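Local coordinates for protein carbohydrate binding family 6 (Clostridium thermocellum, PDB 5A8C) that probably hydrolyses terminal alpha-L-arabinofuranoside linkages as a family 43 arabinofuranosidase built on a five-bladed beta-propeller, at residues N111-L115 against V126-P132; V44-L49 against V272-G276; M204-R208 against I237-M241; A173-F177 against K244-G248; F36-P40 against Q298-C302. All coordinates share one frame; numbering follows the deposited sequence. Where two conformers were deposited one is given.

Interaction 1: residues N111-L115 against V126-P132; sequences NKFYL and VAVSDSP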
# COMPACT_ATOMS: atom_id res chain seq x y z
N ASN A 111 -3.30 -17.68 10.50
CA ASN A 111 -3.99 -18.39 9.45
C ASN A 111 -5.25 -17.64 8.98
O ASN A 111 -6.21 -18.26 8.47
CB ASN A 111 -4.34 -19.81 9.84
CG ASN A 111 -4.61 -20.69 8.65
OD1 ASN A 111 -3.99 -20.55 7.59
ND2 ASN A 111 -5.49 -21.60 8.84
N LYS A 112 -5.20 -16.32 9.02
CA LYS A 112 -6.26 -15.43 8.55
C LYS A 112 -5.61 -14.31 7.76
O LYS A 112 -4.39 -14.10 7.80
CB LYS A 112 -7.09 -14.85 9.71
CG LYS A 112 -7.88 -15.92 10.45
CD LYS A 112 -8.68 -15.38 11.66
CE LYS A 112 -8.97 -16.54 12.60
NZ LYS A 112 -7.72 -17.04 13.22
N PHE A 113 -6.44 -13.58 7.04
CA PHE A 113 -6.02 -12.48 6.21
C PHE A 113 -6.66 -11.19 6.74
O PHE A 113 -7.87 -11.13 6.95
CB PHE A 113 -6.45 -12.71 4.76
CG PHE A 113 -5.78 -13.93 4.16
CD1 PHE A 113 -6.33 -15.18 4.40
CD2 PHE A 113 -4.59 -13.82 3.51
CE1 PHE A 113 -5.68 -16.33 3.95
CE2 PHE A 113 -3.94 -14.98 3.04
CZ PHE A 113 -4.50 -16.22 3.30
N TYR A 114 -5.79 -10.20 6.96
CA TYR A 114 -6.20 -8.91 7.51
C TYR A 114 -5.91 -7.85 6.47
O TYR A 114 -4.76 -7.72 6.01
CB TYR A 114 -5.41 -8.60 8.81
CG TYR A 114 -5.68 -9.64 9.84
CD1 TYR A 114 -6.78 -9.53 10.69
CD2 TYR A 114 -4.87 -10.77 9.99
CE1 TYR A 114 -7.09 -10.51 11.60
CE2 TYR A 114 -5.17 -11.75 10.91
CZ TYR A 114 -6.26 -11.60 11.75
OH TYR A 114 -6.49 -12.59 12.67
N LEU A 115 -6.95 -7.16 6.04
CA LEU A 115 -6.93 -6.18 4.97
C LEU A 115 -7.29 -4.83 5.56
O LEU A 115 -8.44 -4.59 5.90
CB LEU A 115 -7.93 -6.63 3.91
CG LEU A 115 -7.99 -5.84 2.63
CD1 LEU A 115 -6.70 -6.01 1.82
CD2 LEU A 115 -9.17 -6.34 1.76
N VAL A 126 -10.14 -2.29 9.35
CA VAL A 126 -9.58 -3.64 9.15
C VAL A 126 -10.70 -4.57 8.76
O VAL A 126 -11.76 -4.61 9.37
CB VAL A 126 -8.86 -4.16 10.40
CG1 VAL A 126 -9.78 -4.20 11.63
CG2 VAL A 126 -8.25 -5.54 10.12
N ALA A 127 -10.48 -5.35 7.69
CA ALA A 127 -11.40 -6.40 7.28
C ALA A 127 -10.67 -7.73 7.30
O ALA A 127 -9.45 -7.80 7.11
CB ALA A 127 -11.95 -6.09 5.90
N VAL A 128 -11.42 -8.80 7.59
CA VAL A 128 -10.82 -10.09 7.89
C VAL A 128 -11.48 -11.15 7.01
O VAL A 128 -12.68 -11.12 6.77
CB VAL A 128 -11.02 -10.44 9.40
CG1 VAL A 128 -10.30 -11.72 9.79
CG2 VAL A 128 -10.55 -9.28 10.29
N SER A 129 -10.68 -12.15 6.65
CA SER A 129 -11.19 -13.35 5.97
C SER A 129 -10.31 -14.52 6.30
O SER A 129 -9.13 -14.39 6.52
CB SER A 129 -11.20 -13.16 4.45
OG SER A 129 -11.83 -14.28 3.80
N ASP A 130 -10.90 -15.72 6.25
CA ASP A 130 -10.09 -16.95 6.30
C ASP A 130 -9.50 -17.31 4.94
O ASP A 130 -8.67 -18.19 4.87
CB ASP A 130 -10.93 -18.14 6.77
CG ASP A 130 -11.44 -18.04 8.15
OD1 ASP A 130 -10.92 -17.35 8.97
OD2 ASP A 130 -12.38 -18.83 8.44
N SER A 131 -9.93 -16.64 3.89
CA SER A 131 -9.47 -16.90 2.53
C SER A 131 -8.77 -15.67 1.98
O SER A 131 -9.21 -14.55 2.24
CB SER A 131 -10.66 -17.14 1.63
OG SER A 131 -10.34 -17.11 0.26
N PRO A 132 -7.71 -15.85 1.18
CA PRO A 132 -7.10 -14.69 0.55
C PRO A 132 -8.02 -13.93 -0.34
O PRO A 132 -7.78 -12.76 -0.66
CB PRO A 132 -5.91 -15.27 -0.20
CG PRO A 132 -6.33 -16.71 -0.50
CD PRO A 132 -7.10 -17.12 0.71
O HOH W 1 -7.09 -19.78 6.43
O HOH W 2 -8.42 -19.43 9.78

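Interaction 2: residues V44-L49 against V272-G276; sequences VYNGRL and VEYKG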
# COMPACT_ATOMS: atom_id res chain seq x y z
N VAL A 44 2.26 -13.29 0.03
CA VAL A 44 2.49 -14.63 -0.50
C VAL A 44 1.75 -15.64 0.38
O VAL A 44 1.83 -15.57 1.63
CB VAL A 44 4.00 -14.94 -0.53
CG1 VAL A 44 4.26 -16.36 -0.99
CG2 VAL A 44 4.69 -13.95 -1.44
N TYR A 45 1.02 -16.54 -0.25
CA TYR A 45 0.27 -17.55 0.48
C TYR A 45 0.16 -18.78 -0.41
O TYR A 45 -0.27 -18.69 -1.56
CB TYR A 45 -1.14 -17.04 0.85
CG TYR A 45 -2.07 -18.07 1.37
CD1 TYR A 45 -1.91 -18.64 2.62
CD2 TYR A 45 -3.14 -18.51 0.61
CE1 TYR A 45 -2.81 -19.58 3.09
CE2 TYR A 45 -4.03 -19.44 1.08
CZ TYR A 45 -3.86 -19.99 2.30
OH TYR A 45 -4.77 -20.88 2.76
N ASN A 46 0.51 -19.94 0.15
CA ASN A 46 0.39 -21.23 -0.54
C ASN A 46 0.94 -21.22 -1.94
O ASN A 46 0.33 -21.71 -2.89
CB ASN A 46 -1.05 -21.70 -0.40
CG ASN A 46 -1.28 -22.45 0.94
OD1 ASN A 46 -0.38 -22.56 1.78
ND2 ASN A 46 -2.51 -22.86 1.17
N GLY A 47 2.11 -20.61 -2.08
CA GLY A 47 2.84 -20.62 -3.31
C GLY A 47 2.43 -19.58 -4.32
O GLY A 47 3.03 -19.55 -5.39
N ARG A 48 1.43 -18.75 -4.00
CA ARG A 48 0.95 -17.72 -4.91
C ARG A 48 1.28 -16.35 -4.34
O ARG A 48 1.28 -16.12 -3.13
CB ARG A 48 -0.57 -17.82 -5.08
CG ARG A 48 -1.02 -19.12 -5.73
CD ARG A 48 -2.50 -19.14 -6.02
NE ARG A 48 -2.86 -18.26 -7.11
CZ ARG A 48 -2.75 -18.59 -8.40
NH1 ARG A 48 -2.28 -19.76 -8.81
NH2 ARG A 48 -3.09 -17.68 -9.28
N LEU A 49 1.47 -15.41 -5.26
CA LEU A 49 1.60 -13.98 -4.95
C LEU A 49 0.26 -13.32 -5.22
O LEU A 49 -0.23 -13.36 -6.36
CB LEU A 49 2.69 -13.37 -5.81
CG LEU A 49 2.93 -11.87 -5.61
CD1 LEU A 49 3.36 -11.53 -4.22
CD2 LEU A 49 3.93 -11.35 -6.63
N VAL A 272 7.85 -6.75 -1.77
CA VAL A 272 7.51 -8.08 -1.34
C VAL A 272 8.56 -9.07 -1.87
O VAL A 272 9.05 -8.93 -2.99
CB VAL A 272 6.06 -8.47 -1.84
CG1 VAL A 272 5.97 -8.53 -3.37
CG2 VAL A 272 5.56 -9.76 -1.24
N GLU A 273 8.83 -10.09 -1.07
CA GLU A 273 9.72 -11.19 -1.48
C GLU A 273 8.85 -12.36 -1.93
O GLU A 273 7.86 -12.72 -1.27
CB GLU A 273 10.59 -11.62 -0.32
CG GLU A 273 11.69 -12.57 -0.74
CD GLU A 273 12.56 -13.08 0.38
OE1 GLU A 273 12.23 -12.88 1.57
OE2 GLU A 273 13.58 -13.72 0.03
N TYR A 274 9.20 -12.96 -3.07
CA TYR A 274 8.43 -14.10 -3.60
C TYR A 274 9.40 -15.04 -4.26
O TYR A 274 10.14 -14.64 -5.18
CB TYR A 274 7.36 -13.62 -4.58
CG TYR A 274 6.54 -14.73 -5.24
CD1 TYR A 274 5.85 -15.67 -4.45
CD2 TYR A 274 6.48 -14.87 -6.60
CE1 TYR A 274 5.05 -16.64 -5.01
CE2 TYR A 274 5.66 -15.82 -7.17
CZ TYR A 274 4.99 -16.74 -6.37
OH TYR A 274 4.21 -17.70 -6.99
N LYS A 275 9.49 -16.27 -3.74
CA LYS A 275 10.35 -17.31 -4.30
C LYS A 275 11.80 -16.83 -4.40
O LYS A 275 12.48 -17.09 -5.39
CB LYS A 275 9.80 -17.84 -5.60
CG LYS A 275 8.46 -18.58 -5.40
CD LYS A 275 7.83 -19.06 -6.68
CE LYS A 275 6.60 -19.93 -6.41
NZ LYS A 275 5.90 -20.36 -7.69
N GLY A 276 12.26 -16.19 -3.34
CA GLY A 276 13.65 -15.83 -3.21
C GLY A 276 14.09 -14.59 -3.95
O GLY A 276 15.27 -14.26 -3.89
O HOH W 3 3.98 -21.93 -6.60

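Interaction 3: residues M204-R208 against I237-M241; sequences MSAPR and IEYMM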
# COMPACT_ATOMS: atom_id res chain seq x y z
N MET A 204 6.62 9.70 13.57
CA MET A 204 7.86 9.53 12.82
C MET A 204 8.01 10.68 11.86
O MET A 204 7.06 11.40 11.56
CB MET A 204 7.90 8.19 12.07
CG MET A 204 7.91 6.98 12.94
SD MET A 204 7.76 5.42 12.10
CE MET A 204 9.16 5.50 10.99
N SER A 205 9.21 10.82 11.31
CA SER A 205 9.49 11.85 10.33
C SER A 205 10.31 11.28 9.17
O SER A 205 11.20 10.47 9.36
CB SER A 205 10.29 13.02 10.95
OG SER A 205 9.72 13.54 12.13
N ALA A 206 9.96 11.72 7.97
CA ALA A 206 10.72 11.33 6.77
C ALA A 206 10.71 12.50 5.82
O ALA A 206 9.69 13.16 5.65
CB ALA A 206 10.10 10.11 6.07
N PRO A 207 11.83 12.75 5.12
CA PRO A 207 11.91 13.91 4.27
C PRO A 207 10.80 13.90 3.21
O PRO A 207 10.65 12.94 2.45
CB PRO A 207 13.29 13.79 3.63
CG PRO A 207 14.07 12.95 4.52
CD PRO A 207 13.13 12.03 5.18
N ARG A 208 10.05 14.99 3.12
CA ARG A 208 9.09 15.19 2.08
C ARG A 208 7.97 14.13 2.07
O ARG A 208 7.37 13.86 1.03
CB ARG A 208 9.79 15.33 0.71
CG ARG A 208 10.68 16.57 0.68
CD ARG A 208 11.74 16.57 -0.43
NE ARG A 208 12.75 15.54 -0.22
CZ ARG A 208 12.77 14.37 -0.86
NH1 ARG A 208 11.83 14.04 -1.75
NH2 ARG A 208 13.71 13.52 -0.52
N ILE A 237 9.02 7.14 -4.97
CA ILE A 237 9.06 6.21 -3.85
C ILE A 237 10.46 6.29 -3.26
O ILE A 237 11.44 5.98 -3.96
CB ILE A 237 8.70 4.78 -4.23
CG1 ILE A 237 7.38 4.69 -4.98
CG2 ILE A 237 8.72 3.90 -2.98
CD1 ILE A 237 6.17 5.33 -4.29
N GLU A 238 10.54 6.76 -2.03
CA GLU A 238 11.81 7.00 -1.34
C GLU A 238 11.82 6.21 -0.06
O GLU A 238 10.84 5.57 0.30
CB GLU A 238 12.03 8.49 -1.15
CG GLU A 238 11.78 9.26 -2.46
CD GLU A 238 12.25 10.69 -2.51
OE1 GLU A 238 13.30 11.02 -1.90
OE2 GLU A 238 11.62 11.49 -3.20
N TYR A 239 12.98 6.17 0.63
CA TYR A 239 13.05 5.32 1.80
C TYR A 239 14.15 5.74 2.76
O TYR A 239 15.09 6.46 2.44
CB TYR A 239 13.22 3.83 1.42
CG TYR A 239 14.62 3.42 1.01
CD1 TYR A 239 15.21 3.94 -0.16
CD2 TYR A 239 15.36 2.53 1.75
CE1 TYR A 239 16.48 3.58 -0.53
CE2 TYR A 239 16.65 2.16 1.39
CZ TYR A 239 17.18 2.67 0.22
OH TYR A 239 18.48 2.33 -0.09
N MET A 240 13.97 5.18 3.97
CA MET A 240 14.90 5.30 5.08
C MET A 240 15.19 3.93 5.65
O MET A 240 14.36 3.01 5.51
CB MET A 240 14.32 6.16 6.20
CG MET A 240 13.73 7.48 5.79
SD MET A 240 13.24 8.52 7.18
CE MET A 240 12.00 7.62 7.95
N MET A 241 16.30 3.78 6.36
CA MET A 241 16.66 2.54 7.03
C MET A 241 16.95 2.79 8.49
O MET A 241 17.46 3.87 8.86
CB MET A 241 17.90 1.90 6.39
CG MET A 241 17.63 1.35 5.01
SD MET A 241 19.11 0.84 4.11
CE MET A 241 19.58 -0.58 5.06

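Interaction 4: residues A173-F177 against K244-G248; sequences AYMYF and KPTTG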
# COMPACT_ATOMS: atom_id res chain seq x y z
N ALA A 173 3.05 -6.54 16.00
CA ALA A 173 2.55 -5.88 14.79
C ALA A 173 2.49 -4.38 15.01
O ALA A 173 2.19 -3.87 16.12
CB ALA A 173 1.16 -6.39 14.44
N TYR A 174 2.73 -3.65 13.93
CA TYR A 174 2.72 -2.20 13.86
C TYR A 174 1.94 -1.76 12.65
O TYR A 174 2.07 -2.36 11.59
CB TYR A 174 4.12 -1.64 13.73
CG TYR A 174 5.07 -1.96 14.88
CD1 TYR A 174 5.85 -3.11 14.86
CD2 TYR A 174 5.20 -1.10 15.96
CE1 TYR A 174 6.74 -3.39 15.87
CE2 TYR A 174 6.10 -1.38 16.98
CZ TYR A 174 6.87 -2.51 16.93
OH TYR A 174 7.76 -2.77 17.96
N MET A 175 1.17 -0.69 12.79
CA MET A 175 0.54 0.01 11.67
C MET A 175 1.18 1.38 11.51
O MET A 175 1.06 2.19 12.44
CB MET A 175 -0.94 0.14 11.82
CG MET A 175 -1.58 0.90 10.65
SD MET A 175 -3.27 1.48 10.87
CE MET A 175 -3.99 -0.09 10.70
N TYR A 176 1.78 1.62 10.37
CA TYR A 176 2.28 2.94 9.97
C TYR A 176 1.21 3.61 9.13
O TYR A 176 0.54 2.94 8.34
CB TYR A 176 3.59 2.78 9.14
CG TYR A 176 4.68 2.04 9.87
CD1 TYR A 176 4.68 0.66 10.03
CD2 TYR A 176 5.76 2.74 10.47
CE1 TYR A 176 5.66 -0.01 10.73
CE2 TYR A 176 6.75 2.06 11.14
CZ TYR A 176 6.71 0.69 11.30
OH TYR A 176 7.66 -0.04 11.94
N PHE A 177 1.02 4.92 9.27
CA PHE A 177 -0.05 5.59 8.53
C PHE A 177 0.23 7.10 8.54
O PHE A 177 1.16 7.56 9.20
CB PHE A 177 -1.44 5.25 9.13
CG PHE A 177 -1.60 5.65 10.57
CD1 PHE A 177 -1.15 4.82 11.59
CD2 PHE A 177 -2.27 6.80 10.92
CE1 PHE A 177 -1.35 5.17 12.94
CE2 PHE A 177 -2.49 7.15 12.24
CZ PHE A 177 -2.04 6.31 13.24
N LYS A 244 15.95 -0.12 14.15
CA LYS A 244 14.77 -0.18 15.03
C LYS A 244 13.52 0.09 14.20
O LYS A 244 13.59 0.74 13.17
CB LYS A 244 14.89 0.87 16.15
CG LYS A 244 16.09 0.70 17.08
CD LYS A 244 16.31 1.86 18.02
CE LYS A 244 16.75 3.16 17.35
NZ LYS A 244 16.71 4.29 18.29
N PRO A 245 12.33 -0.33 14.68
CA PRO A 245 11.13 -0.23 13.83
C PRO A 245 10.49 1.14 13.80
O PRO A 245 9.75 1.43 12.84
CB PRO A 245 10.15 -1.24 14.45
CG PRO A 245 10.63 -1.39 15.87
CD PRO A 245 12.13 -1.28 15.79
N THR A 246 10.71 1.99 14.82
CA THR A 246 9.94 3.22 14.92
C THR A 246 10.79 4.47 15.19
O THR A 246 10.23 5.56 15.25
CB THR A 246 8.87 3.12 16.00
OG1 THR A 246 9.50 3.03 17.28
CG2 THR A 246 7.92 1.96 15.78
N THR A 247 12.10 4.30 15.32
CA THR A 247 13.07 5.34 15.62
C THR A 247 14.37 4.98 14.93
O THR A 247 14.50 3.84 14.45
CB THR A 247 13.34 5.48 17.15
OG1 THR A 247 13.87 4.27 17.65
CG2 THR A 247 12.09 5.87 17.90
N GLY A 248 15.28 5.91 14.82
CA GLY A 248 16.60 5.63 14.34
C GLY A 248 16.75 5.64 12.82
O GLY A 248 17.77 5.18 12.34

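Interaction 5: residues F36-P40 against Q298-C302; sequences FTADP and QRNVC. With TRS (2-amino-2-hydroxymethyl-propane-1,3-diol), chain C.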
# COMPACT_ATOMS: atom_id res chain seq x y z
N PHE A 36 -9.58 -0.86 -13.58
CA PHE A 36 -8.46 -0.03 -13.14
C PHE A 36 -8.11 -0.31 -11.67
O PHE A 36 -8.99 -0.52 -10.83
CB PHE A 36 -8.82 1.45 -13.39
CG PHE A 36 -9.00 1.76 -14.85
CD1 PHE A 36 -7.88 1.77 -15.68
CD2 PHE A 36 -10.25 2.00 -15.39
CE1 PHE A 36 -8.03 2.01 -17.04
CE2 PHE A 36 -10.39 2.22 -16.77
CZ PHE A 36 -9.28 2.24 -17.57
N THR A 37 -6.81 -0.29 -11.40
CA THR A 37 -6.26 -0.69 -10.10
C THR A 37 -5.13 0.23 -9.73
O THR A 37 -4.34 0.69 -10.56
CB THR A 37 -5.70 -2.15 -10.18
OG1 THR A 37 -4.80 -2.33 -11.26
CG2 THR A 37 -6.85 -3.15 -10.27
N ALA A 38 -4.99 0.47 -8.41
CA ALA A 38 -3.99 1.40 -7.90
C ALA A 38 -3.53 0.97 -6.50
O ALA A 38 -4.13 0.11 -5.85
CB ALA A 38 -4.57 2.81 -7.79
N ASP A 39 -2.43 1.58 -6.07
CA ASP A 39 -2.03 1.48 -4.63
C ASP A 39 -1.87 0.05 -4.15
O ASP A 39 -2.42 -0.35 -3.13
CB ASP A 39 -3.05 2.21 -3.74
CG ASP A 39 -3.42 3.57 -4.23
OD1 ASP A 39 -2.56 4.31 -4.71
OD2 ASP A 39 -4.65 3.92 -4.04
N PRO A 40 -1.13 -0.78 -4.90
CA PRO A 40 -1.07 -2.20 -4.56
C PRO A 40 -0.42 -2.52 -3.23
O PRO A 40 0.54 -1.82 -2.80
CB PRO A 40 -0.27 -2.78 -5.70
CG PRO A 40 0.63 -1.66 -6.15
CD PRO A 40 -0.26 -0.45 -6.05
N GLN A 298 -7.68 6.59 -13.23
CA GLN A 298 -7.82 5.32 -13.94
C GLN A 298 -6.44 4.72 -14.09
O GLN A 298 -5.82 4.76 -15.16
CB GLN A 298 -8.57 5.46 -15.25
CG GLN A 298 -10.07 5.73 -15.00
CD GLN A 298 -10.91 5.86 -16.24
OE1 GLN A 298 -11.96 5.21 -16.34
NE2 GLN A 298 -10.54 6.76 -17.13
N ARG A 299 -5.93 4.14 -13.00
CA ARG A 299 -4.59 3.59 -12.89
C ARG A 299 -4.59 2.09 -13.21
O ARG A 299 -5.63 1.46 -13.29
CB ARG A 299 -4.05 3.88 -11.50
CG ARG A 299 -3.81 5.37 -11.25
CD ARG A 299 -3.67 5.74 -9.81
NE ARG A 299 -4.96 5.80 -9.14
CZ ARG A 299 -5.08 6.12 -7.85
NH1 ARG A 299 -4.05 6.60 -7.17
NH2 ARG A 299 -6.23 5.94 -7.23
N ASN A 300 -3.38 1.53 -13.34
CA ASN A 300 -3.24 0.08 -13.44
C ASN A 300 -2.01 -0.37 -12.67
O ASN A 300 -0.96 0.30 -12.67
CB ASN A 300 -3.19 -0.41 -14.89
CG ASN A 300 -2.04 0.21 -15.66
OD1 ASN A 300 -2.15 1.27 -16.26
ND2 ASN A 300 -0.89 -0.46 -15.63
N VAL A 301 -2.12 -1.55 -12.08
CA VAL A 301 -1.00 -2.15 -11.34
C VAL A 301 0.14 -2.50 -12.26
O VAL A 301 -0.02 -2.89 -13.43
CB VAL A 301 -1.51 -3.34 -10.54
CG1 VAL A 301 -2.04 -4.47 -11.43
CG2 VAL A 301 -0.50 -3.90 -9.57
N CYS A 302 1.36 -2.47 -11.71
CA CYS A 302 2.63 -2.83 -12.32
C CYS A 302 3.47 -3.64 -11.34
O CYS A 302 3.30 -3.51 -10.13
CB CYS A 302 3.40 -1.59 -12.77
SG CYS A 302 2.64 -0.56 -14.02
C TRS C . -4.21 7.60 -2.43
C1 TRS C . -4.66 8.37 -1.19
C2 TRS C . -3.22 6.51 -2.03
C3 TRS C . -5.42 7.01 -3.19
N TRS C . -3.50 8.56 -3.36
O1 TRS C . -5.24 7.45 -0.28
O2 TRS C . -1.96 7.07 -1.66
O3 TRS C . -5.10 6.47 -4.44

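Interaction 1: residues N111-L115 against V126-P132
Pro132 lies over one face of the Phe113 ring: its CB sits 4.0 Å from the ring centroid, 19° off the normal, and its N hangs above the rim. The carbonyl oxygens of Ser129 and Asp130 approach the same ring at its edge, near its plane. From outside the pair, Tyr108 stacks on this ring and Tyr45 meets it edge-to-face. The other aromatic group, Tyr114, has CG2 of Val126 at its edge; the Tyr114 hydroxyl is hydrogen-bonded to Asn110. With CG anti to the carbonyl carbon (chi1 -61°), the Tyr114 ring lies side by side with Val128, whose two methyls, CG1 and CG2, both meet Tyr114 CE1 at 3.9 Å. The two segments form part of the beta hairpin of strands 112-118 and 124-129, in a three-stranded blade sheet of the propeller. Phe113 with Ser129 and Leu115 with Ala127 are the hydrogen-bonded pairs, and Tyr114 with Val128 is the non-hydrogen-bonded pair between them. Phe113 N reaches Ser129 O at 2.9 Å, and Leu115 N reaches Ala127 O at 2.8 Å. Past the last pair the strands part and water takes over, one molecule donating to both Asn111 O and Asp130 O, each at 2.7 Å. The chain then bends through an ST turn, in which Ser131 N donates to Ser129 OG at 3.0 Å.

Interaction 2: residues V44-L49 against V272-G276
Tyr274 is the centre of this contact, with Leu49 under one face of its ring and Val44 crossing it at about a right angle. Leu49 CB stands almost exactly on the ring normal, 3.9 Å from the centroid of Tyr274, a CH-pi contact with the methylene over the middle of the ring. The opposite face is occupied by CG of the next residue, Lys275, so the phenol is sandwiched. A chi1 of 178° swings the Tyr274 ring away from its own N and over to the turn at 45-48, where its hydroxyl donates to Gly47 O at 2.7 Å from 30° outside the carbonyl plane. That carbonyl belongs to a type I' turn and also accepts from a water, which in turn accepts from Lys275 NZ at 2.7 Å. Lys275 NZ also makes a weak bond to Tyr274 OH, at 3.2 Å. Val44 adds its CG2 branch, 3.7 Å from Tyr274 CD1 and 3.4 Å from Glu273 O. Leu49 CD1 lies 4.1 Å from Val272 CG1 and equally far from Val272 CG2. The contact sets the hairpin of strands 36-45 and 48-56 against strand 270-274 of another sheet; Leu79 packs on both Leu49 and Tyr274, Ala42 on Leu49 and Val272, and Tyr279 of strand 277-284 touches Tyr274.

Interaction 3: residues M204-R208 against I237-M241
Arg208 on Glu238 and Met240 on Ala206 make the close-packed part of this contact, Pro207 and Ser205 its loose side. The guanidinium takes the carboxylate end-on with two nitrogens, Arg208 NH1 to Glu238 OE2 and Arg208 NH2 to Glu238 OE1, each at 2.9 Å and close to straight. Both oxygens lie practically in the guanidinium plane, yet the carboxylate is turned against it by 36°, so OE1 is met on its syn side but from out of its own plane and OE2 from above that plane. The arginine chain bends at chi3 (-67°) to bring its end round to the acid. Glu238 is buried, and each oxygen has a further partner, Tyr251 OH for OE1 and Ser228 OG for OE2; the extra bonds fix the rotation of the carboxylate, and the paired charges probably help to keep it ionised. Two residues along, the buried Met240 touches by its thioether end alone, its CE 3.3 Å from Ser205 O and 3.7 Å from Ala206 CB. On the looser side the sulfur only grazes the partly exposed Pro207, with Met240 SD to Pro207 CD at 4.0 Å. The exposed Ser205 turns its side chain away from the strand, was modelled in two conformers, and reaches Asn183. The loop 204-208 joins strand 200-204 to strand 209-210, and so lays the end of one sheet alongside strand 237-242, running nearly antiparallel to it, with Tyr226 and Phe224 of strand 221-228 packed on Ala206 and Met240 respectively.

Interaction 4: residues A173-F177 against K244-G248
This is a small strand-to-loop contact between neighbouring sheets: two tyrosines of strand 173-178, Tyr174 and Tyr176, reach across to Pro245 and Thr246 in the loop between strands 237-242 and 250-256. Tyr176 makes the polar link. Its hydroxyl donates to Pro245 O at 2.7 Å, and the oxygen it meets lies at the ring edge, near the ring plane. The hydroxyl comes from above the carbonyl plane, 40° out of it, and not on a lone pair. The one bond satisfies a hydroxyl at the end of a buried ring and pins the loop at Pro245. Tyr174 contributes packing. Being two residues apart in the strand, the two tyrosines project from the same side of it, and with CG anti to the carbonyl carbon in both (chi1 -61° in Tyr174) their rings lean the same way. Pro245 crosses Tyr174 at a slant, its CG 3.8 Å from Tyr174 OH, and its CB stands above the rim of that ring. Thr246 comes at about a right angle, its CG2 4.0 Å from Tyr174 CE2. Within the loop, Lys244 NZ donates to Thr247 OG1 at 2.9 Å, and Ser242 OG is hydrogen-bonded to both Lys244 N and Thr247 O, tying together its two ends. Around Tyr176 lie Val187, Met204, Ala213 and Met215, so the ring is wedged between strands of two different sheets. Such packing of aromatic side chains from one sheet against its neighbour is in keeping with the side-by-side blades of a five-bladed beta-propeller.

Interaction 5: residues F36-P40 against Q298-C302
The pocket at the centre of the propeller, where a Tris molecule is bound, is lined in part by Asp39 and Arg299. One Tris hydroxyl, O3, is gripped from two sides: it donates to Asp39 OD2 at 2.6 Å and accepts from both Arg299 NH1, at 2.9 Å, and Arg299 NH2, at 3.1 Å, lying at the edge of the guanidinium near its plane. Asp39 OD1 and Arg299 NH1 form a long ion pair at 3.7 Å, by charge alone, the oxygen being well out of the guanidinium plane. Ala38 CB sits over the middle of one guanidinium face, 3.2 Å above it, and the arginine chain, bent at chi3 (-78°), folds over that methyl. Asp56 and Asn266 hold the same guanidinium, while Ser54 holds Asp39 OD2. The backbones meet behind the pocket. Thr37 N donates to Arg299 O at 2.8 Å, and Thr37 OG1 accepts from Val301 N at 2.9 Å. Farther out, Gln298 CB lies over the centre of the Phe36 ring, 3.6 Å from its centroid, and Arg299 O reaches that ring's edge. Asp162, Tyr66, Glu211 and His268 also bond to Tris. The Tris may occupy part of the sugar-binding pocket: an acid and a guanidinium sharing one hydroxyl, one as acceptor and the other as donor, is consistent with polyol hydroxyls being recognised here.

In the fold
From the N terminus, interaction 5 opens first and closes last, joining strand 36-45 to the start of strand 300-306 and so bringing the two ends of the fold together. Interaction 2 is nested inside it, tying the following hairpin to strand 270-274 of the same last sheet. Within that loop, interaction 1 is a local hairpin that closes early; its Phe113 and Pro132 pack on Tyr45 of interaction 2. Interaction 4 comes after it in series and encloses interaction 3; the two touch through Met204, against Tyr176 and Thr246, and bind the sheets at 164-204 and 212-256. None of the loops cross.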